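Local atomic coordinates of heme oxygenase (Chlamydomonas reinhardtii, PDB entry 4RAJ), a protein that probably cleaves heme oxidatively to biliverdin, releasing iron and carbon monoxide, as heme oxygenases do, and is seen here without its heme. Residues K55-F60 with I224-F228; L67-L71 with L140-V144; Y125-L129 with H143-Q147. All blocks are in the same frame, centred on the assembly; numbering follows the deposited sequence.

Contact 1: K55-F60 with I224-F228; sequences KALGCF and IIKAF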
# COMPACT_ATOMS: atom_id res chain seq x y z
N LYS A 55 4.96 12.72 -8.03
CA LYS A 55 5.74 12.90 -6.80
C LYS A 55 5.03 12.31 -5.60
O LYS A 55 5.65 11.70 -4.73
CB LYS A 55 6.05 14.38 -6.55
CG LYS A 55 7.30 14.83 -7.25
CD LYS A 55 7.47 16.34 -7.18
CE LYS A 55 7.50 16.93 -8.58
NZ LYS A 55 8.33 18.16 -8.67
N ALA A 56 3.72 12.50 -5.55
CA ALA A 56 2.91 11.95 -4.47
C ALA A 56 2.90 10.42 -4.54
O ALA A 56 3.04 9.75 -3.51
CB ALA A 56 1.49 12.51 -4.51
N LEU A 57 2.74 9.87 -5.74
CA LEU A 57 2.87 8.42 -5.95
C LEU A 57 4.20 7.89 -5.44
O LEU A 57 4.29 6.79 -4.89
CB LEU A 57 2.74 8.04 -7.44
CG LEU A 57 1.39 7.92 -8.14
CD1 LEU A 57 1.61 7.35 -9.53
CD2 LEU A 57 0.43 7.03 -7.38
N GLY A 58 5.25 8.68 -5.66
CA GLY A 58 6.59 8.33 -5.22
C GLY A 58 6.70 8.04 -3.73
O GLY A 58 7.48 7.18 -3.35
N CYS A 59 5.93 8.73 -2.90
CA CYS A 59 5.90 8.44 -1.46
C CYS A 59 5.53 6.99 -1.24
O CYS A 59 6.14 6.28 -0.46
CB CYS A 59 4.91 9.33 -0.73
SG CYS A 59 5.39 11.04 -0.76
N PHE A 60 4.50 6.56 -1.95
CA PHE A 60 4.02 5.22 -1.74
C PHE A 60 4.77 4.18 -2.55
O PHE A 60 4.73 2.98 -2.23
CB PHE A 60 2.51 5.22 -1.98
CG PHE A 60 1.79 5.89 -0.87
CD1 PHE A 60 1.43 5.17 0.26
CD2 PHE A 60 1.62 7.26 -0.87
CE1 PHE A 60 0.83 5.80 1.34
CE2 PHE A 60 1.02 7.91 0.22
CZ PHE A 60 0.62 7.17 1.32
N ILE A 224 2.19 10.38 6.22
CA ILE A 224 2.94 10.53 4.97
C ILE A 224 2.21 11.48 4.01
O ILE A 224 2.82 12.37 3.39
CB ILE A 224 3.18 9.16 4.34
CG1 ILE A 224 4.11 8.34 5.25
CG2 ILE A 224 3.76 9.28 2.94
CD1 ILE A 224 4.21 6.87 4.88
N ILE A 225 0.90 11.31 3.91
CA ILE A 225 0.07 12.19 3.10
C ILE A 225 0.14 13.65 3.57
O ILE A 225 0.29 14.57 2.77
CB ILE A 225 -1.38 11.71 3.10
CG1 ILE A 225 -1.49 10.38 2.34
CG2 ILE A 225 -2.29 12.73 2.44
CD1 ILE A 225 -2.76 9.64 2.61
N LYS A 226 0.04 13.85 4.88
CA LYS A 226 0.02 15.20 5.41
C LYS A 226 1.37 15.89 5.29
O LYS A 226 1.45 17.11 5.18
CB LYS A 226 -0.44 15.19 6.87
CG LYS A 226 -1.94 15.02 6.98
CD LYS A 226 -2.43 15.17 8.41
CE LYS A 226 -1.95 14.01 9.26
NZ LYS A 226 -2.74 13.91 10.53
N ALA A 227 2.44 15.10 5.28
CA ALA A 227 3.79 15.65 5.22
C ALA A 227 4.17 16.06 3.79
O ALA A 227 5.19 16.71 3.58
CB ALA A 227 4.80 14.64 5.77
N PHE A 228 3.36 15.67 2.82
CA PHE A 228 3.67 15.93 1.42
C PHE A 228 3.46 17.41 1.11
O PHE A 228 2.40 17.96 1.43
CB PHE A 228 2.82 15.07 0.47
CG PHE A 228 3.13 15.29 -1.00
CD1 PHE A 228 4.26 14.73 -1.59
CD2 PHE A 228 2.29 16.06 -1.80
CE1 PHE A 228 4.55 14.94 -2.94
CE2 PHE A 228 2.56 16.28 -3.15
CZ PHE A 228 3.70 15.71 -3.72

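Contact 2: L67-L71 with L140-V144; sequences LEAAL and LLAHV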
# COMPACT_ATOMS: atom_id res chain seq x y z
N LEU A 67 7.71 -2.46 2.36
CA LEU A 67 6.85 -3.58 2.74
C LEU A 67 7.21 -4.86 1.98
O LEU A 67 7.33 -5.96 2.55
CB LEU A 67 5.38 -3.21 2.50
CG LEU A 67 4.26 -4.21 2.78
CD1 LEU A 67 4.44 -4.88 4.13
CD2 LEU A 67 2.93 -3.48 2.72
N GLU A 68 7.41 -4.73 0.67
CA GLU A 68 7.66 -5.90 -0.14
C GLU A 68 9.07 -6.46 0.08
O GLU A 68 9.29 -7.66 0.00
CB GLU A 68 7.37 -5.58 -1.61
CG GLU A 68 5.85 -5.53 -1.85
CD GLU A 68 5.41 -4.80 -3.12
OE1 GLU A 68 6.23 -4.66 -4.05
OE2 GLU A 68 4.23 -4.39 -3.17
N ALA A 69 10.03 -5.59 0.40
CA ALA A 69 11.38 -6.05 0.73
C ALA A 69 11.36 -6.82 2.05
O ALA A 69 12.04 -7.84 2.20
CB ALA A 69 12.34 -4.88 0.82
N ALA A 70 10.58 -6.34 3.00
CA ALA A 70 10.47 -6.99 4.30
C ALA A 70 9.81 -8.36 4.15
O ALA A 70 10.27 -9.34 4.74
CB ALA A 70 9.66 -6.12 5.28
N LEU A 71 8.75 -8.42 3.35
CA LEU A 71 8.09 -9.69 3.07
C LEU A 71 9.02 -10.67 2.36
O LEU A 71 9.03 -11.87 2.67
CB LEU A 71 6.84 -9.48 2.21
CG LEU A 71 5.64 -8.78 2.86
CD1 LEU A 71 4.70 -8.24 1.78
CD2 LEU A 71 4.91 -9.74 3.79
N LEU A 140 3.60 -8.21 9.34
CA LEU A 140 3.62 -7.64 7.99
C LEU A 140 2.32 -7.95 7.24
O LEU A 140 1.90 -7.18 6.36
CB LEU A 140 4.82 -8.19 7.20
CG LEU A 140 6.22 -7.74 7.62
CD1 LEU A 140 7.31 -8.51 6.84
CD2 LEU A 140 6.35 -6.23 7.45
N LEU A 141 1.68 -9.06 7.59
CA LEU A 141 0.48 -9.47 6.87
C LEU A 141 -0.69 -8.53 7.15
O LEU A 141 -1.58 -8.38 6.30
CB LEU A 141 0.11 -10.92 7.23
CG LEU A 141 1.10 -12.02 6.82
CD1 LEU A 141 0.72 -13.35 7.49
CD2 LEU A 141 1.16 -12.21 5.31
N ALA A 142 -0.67 -7.87 8.31
CA ALA A 142 -1.66 -6.85 8.62
C ALA A 142 -1.46 -5.64 7.72
O ALA A 142 -2.42 -4.98 7.34
CB ALA A 142 -1.57 -6.43 10.10
N HIS A 143 -0.21 -5.35 7.38
CA HIS A 143 0.04 -4.24 6.48
C HIS A 143 -0.26 -4.56 5.03
O HIS A 143 -0.64 -3.67 4.26
CB HIS A 143 1.47 -3.71 6.62
CG HIS A 143 1.78 -3.14 7.97
ND1 HIS A 143 2.36 -1.90 8.12
CD2 HIS A 143 1.73 -3.69 9.20
CE1 HIS A 143 2.53 -1.66 9.41
NE2 HIS A 143 2.18 -2.74 10.08
N VAL A 144 -0.08 -5.81 4.65
CA VAL A 144 -0.55 -6.27 3.35
C VAL A 144 -2.06 -6.09 3.27
O VAL A 144 -2.59 -5.59 2.27
CB VAL A 144 -0.20 -7.75 3.11
CG1 VAL A 144 -0.86 -8.26 1.81
CG2 VAL A 144 1.30 -7.93 3.06

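Contact 3: Y125-L129 with H143-Q147; sequences YEAHL and HVYTQ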
# COMPACT_ATOMS: atom_id res chain seq x y z
N TYR A 125 7.98 5.03 8.81
CA TYR A 125 7.24 3.84 8.39
C TYR A 125 8.20 2.82 7.79
O TYR A 125 8.10 1.63 8.07
CB TYR A 125 6.14 4.22 7.38
CG TYR A 125 5.10 3.14 7.13
CD1 TYR A 125 4.94 2.05 7.99
CD2 TYR A 125 4.27 3.21 6.02
CE1 TYR A 125 3.97 1.06 7.75
CE2 TYR A 125 3.31 2.24 5.76
CZ TYR A 125 3.16 1.17 6.63
OH TYR A 125 2.20 0.22 6.34
N GLU A 126 9.14 3.30 6.97
CA GLU A 126 10.17 2.41 6.41
C GLU A 126 10.92 1.65 7.50
O GLU A 126 11.17 0.45 7.39
CB GLU A 126 11.16 3.20 5.57
CG GLU A 126 10.62 3.71 4.24
CD GLU A 126 11.65 4.55 3.51
OE1 GLU A 126 12.39 5.29 4.20
OE2 GLU A 126 11.76 4.44 2.27
N ALA A 127 11.28 2.37 8.56
CA ALA A 127 12.01 1.78 9.69
C ALA A 127 11.14 0.76 10.42
O ALA A 127 11.62 -0.32 10.79
CB ALA A 127 12.46 2.88 10.64
N HIS A 128 9.87 1.10 10.59
CA HIS A 128 8.94 0.22 11.28
C HIS A 128 8.75 -1.09 10.52
O HIS A 128 8.75 -2.16 11.11
CB HIS A 128 7.59 0.91 11.47
CG HIS A 128 6.59 0.07 12.20
ND1 HIS A 128 6.79 -0.34 13.50
CD2 HIS A 128 5.40 -0.44 11.82
CE1 HIS A 128 5.76 -1.07 13.89
NE2 HIS A 128 4.90 -1.14 12.89
N LEU A 129 8.57 -0.99 9.21
CA LEU A 129 8.40 -2.18 8.38
C LEU A 129 9.64 -3.07 8.41
O LEU A 129 9.53 -4.31 8.51
CB LEU A 129 8.08 -1.78 6.93
CG LEU A 129 6.71 -1.14 6.76
CD1 LEU A 129 6.53 -0.52 5.37
CD2 LEU A 129 5.62 -2.18 7.00
N HIS A 143 -0.21 -5.35 7.38
CA HIS A 143 0.04 -4.24 6.48
C HIS A 143 -0.26 -4.56 5.03
O HIS A 143 -0.64 -3.67 4.26
CB HIS A 143 1.47 -3.71 6.62
CG HIS A 143 1.78 -3.14 7.97
ND1 HIS A 143 2.36 -1.90 8.12
CD2 HIS A 143 1.73 -3.69 9.20
CE1 HIS A 143 2.53 -1.66 9.41
NE2 HIS A 143 2.18 -2.74 10.08
N VAL A 144 -0.08 -5.81 4.65
CA VAL A 144 -0.55 -6.27 3.35
C VAL A 144 -2.06 -6.09 3.27
O VAL A 144 -2.59 -5.59 2.27
CB VAL A 144 -0.20 -7.75 3.11
CG1 VAL A 144 -0.86 -8.26 1.81
CG2 VAL A 144 1.30 -7.93 3.06
N TYR A 145 -2.76 -6.49 4.33
CA TYR A 145 -4.22 -6.42 4.35
C TYR A 145 -4.69 -4.99 4.10
O TYR A 145 -5.60 -4.76 3.30
CB TYR A 145 -4.78 -6.95 5.69
CG TYR A 145 -6.28 -6.83 5.78
CD1 TYR A 145 -7.11 -7.59 4.95
CD2 TYR A 145 -6.89 -5.98 6.70
CE1 TYR A 145 -8.49 -7.49 5.02
CE2 TYR A 145 -8.28 -5.88 6.78
CZ TYR A 145 -9.07 -6.64 5.94
OH TYR A 145 -10.45 -6.56 6.00
N THR A 146 -4.02 -4.04 4.74
CA THR A 146 -4.35 -2.63 4.65
C THR A 146 -3.95 -1.97 3.34
O THR A 146 -4.74 -1.27 2.72
CB THR A 146 -3.67 -1.84 5.78
OG1 THR A 146 -3.96 -2.47 7.05
CG2 THR A 146 -4.16 -0.39 5.80
N GLN A 147 -2.69 -2.18 2.94
CA GLN A 147 -2.07 -1.48 1.82
C GLN A 147 -2.38 -2.14 0.49
O GLN A 147 -2.89 -1.50 -0.43
CB GLN A 147 -0.55 -1.42 2.01
CG GLN A 147 -0.09 -0.80 3.36
CD GLN A 147 -0.24 0.71 3.38
OE1 GLN A 147 -0.89 1.29 2.51
NE2 GLN A 147 0.36 1.36 4.38

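Contact 1: K55-F60 with I224-F228
Phe228 lays one face of its ring against Ala56, and this is the close-packed end of the contact. Ala56 CB sits 4.2 Å from the ring centroid and only 17° off the ring normal, a CH-pi contact by position. The far rim reaches the helix backbone, with Phe228 CE1 3.7 Å from Ala56 N, while Lys55 CB lies in the ring plane at the edge. CG of Phe228 is anti to the backbone N (chi1 -179°), which carries the ring across to residues 55-60. Cys59 adds a sulfur-aromatic contact, its SG 3.9 Å from Phe228 CD1 and oblique to the ring. In the all-helical heme oxygenase fold this joins helix 50-76 to the C-terminal end of helix 204-227, without a hydrogen bond between the two segments. With an alanine in place of Phe228, the methyl of Ala56 and the sulfur of Cys59 would probably lose their aromatic partner, leaving a gap between the helices. Further along, Cys59 CB meets Ile224 CG2 at 3.8 Å. Phe60 CZ meets Ile225 CG1 at 4.0 Å, the isoleucine carbon coming in at the ring edge, and Phe60 and Ile225 both line the pocket holding a bound polyether. On the solvent side the packing gives out: beyond CB the Lys55 chain leads away from Phe228, and the residue is partly exposed.

Contact 2: L67-L71 with L140-V144
Leu67 opens the contact by spreading its two methyls over residues 140-144. CD1 of Leu67 lies 4.0 Å from His143 CB, and also meets a methyl of Leu140. The other branch, Leu67 CD2, rests 3.9 Å from His143 O, touching backbone instead of the imidazole. With chi1 at 179° the Leu67 side chain extends away from its own N, and this brings the fork across the gap, although the CB itself does not point at the opposing helix. Three residues on, Ala70 presents its methyl directly to Leu140, with Ala70 CB 3.7 Å from Leu140 CD1. The same Leu140 methyl also abuts the carbonyl carbon of Ala70, so the small residue lets a leucine end lie against the helix backbone. Leu71 completes the row and divides its branches: CD2 of Leu71 packs 3.7 Å from Leu140 CB, whereas its CD1 crosses to Val144 CG2 at 3.6 Å. Leu71 and Leu140 run alongside each other, pointing oppositely, so that a methyl of Leu71 lies beside CB of Leu140.

All six touching residues are buried, and no hydrogen bond links the segments. The local axes approach to 10.6 Å and run 140° apart, a roughly antiparallel helix pair joined by interleaved aliphatic side chains. The imidazole of His143 leads away from this interface to Glu213. Helix 120-135 adjoins both partners through Leu129 on Leu67 and Leu132 on Leu140, while Phe191 of helix 184-200 packs against Val144.

Contact 3: Y125-L129 with H143-Q147
Tyr125 reaches across to His143 and Gln147, and its hydroxyl joins both residues. The setting is an aromatic cluster of Tyr125, His128 and His143 between helices 120-135 and 140-151 of the heme oxygenase fold. His128 takes its place in it through CD2, which is 3.9 Å from His143 CE1, an atom lying at the edge of the His128 ring. The local helix axes are 14.3 Å apart at closest approach, a separation bridged by long side chains. A chi1 of -166° sends the phenol of Tyr125 out towards the other helix.

Two hydrogen bonds grip its oxygen. Tyr125 OH is 2.8 Å from His143 ND1, a pair in which either atom could be the donor. Gln147 NE2 donates to Tyr125 OH over 2.9 Å; the N-H...O angle of 165° makes the bond nearly straight, and the oxygen sits close to the amide plane, 6° out of it. The same amide nitrogen also serves Asn221 OD1, so it has two acceptors. The second imidazole nitrogen, His143 NE2, bonds to Glu213 OE1, an oxygen that also receives His128 NE2. Both nitrogens of His143 are therefore satisfied, which fixes the rotation of the ring.

The rings of Tyr125 and His143 meet rim to rim, neither over the other's face. Gln147 itself lines the pocket occupied by the polyether, its side chain about 3 Å from that molecule, which probably comes from the crystallisation liquor. Leu129 covers the phenol from within its own helix: its CD1 lies 3.8 Å above the plane of the Tyr125 ring, over the centre, while Leu129 CD2 comes 3.5 Å from His143 ND1.

How the contacts relate
Contact 1 lies near the surface, about 12 Å from the centre of the chain, whereas contacts 2 and 3 are buried, with centres only about 6 Å apart. Helix 50-76 serves contacts 1 and 2, and helix 140-151 serves contacts 2 and 3, which share His143 and Val144. Contact 2 is purely apolar and contact 1 mixes aliphatic, aromatic and sulfur packing; contact 3 alone hydrogen-bonds across its segments. Leu129 ties the buried pair, its CD1 being 3.8 Å from Leu67 N. Contacts 1 and 3 also touch, through Ile224 CD1 and Tyr125 CD2 at 3.8 Å, and both contribute residues to the polyether pocket.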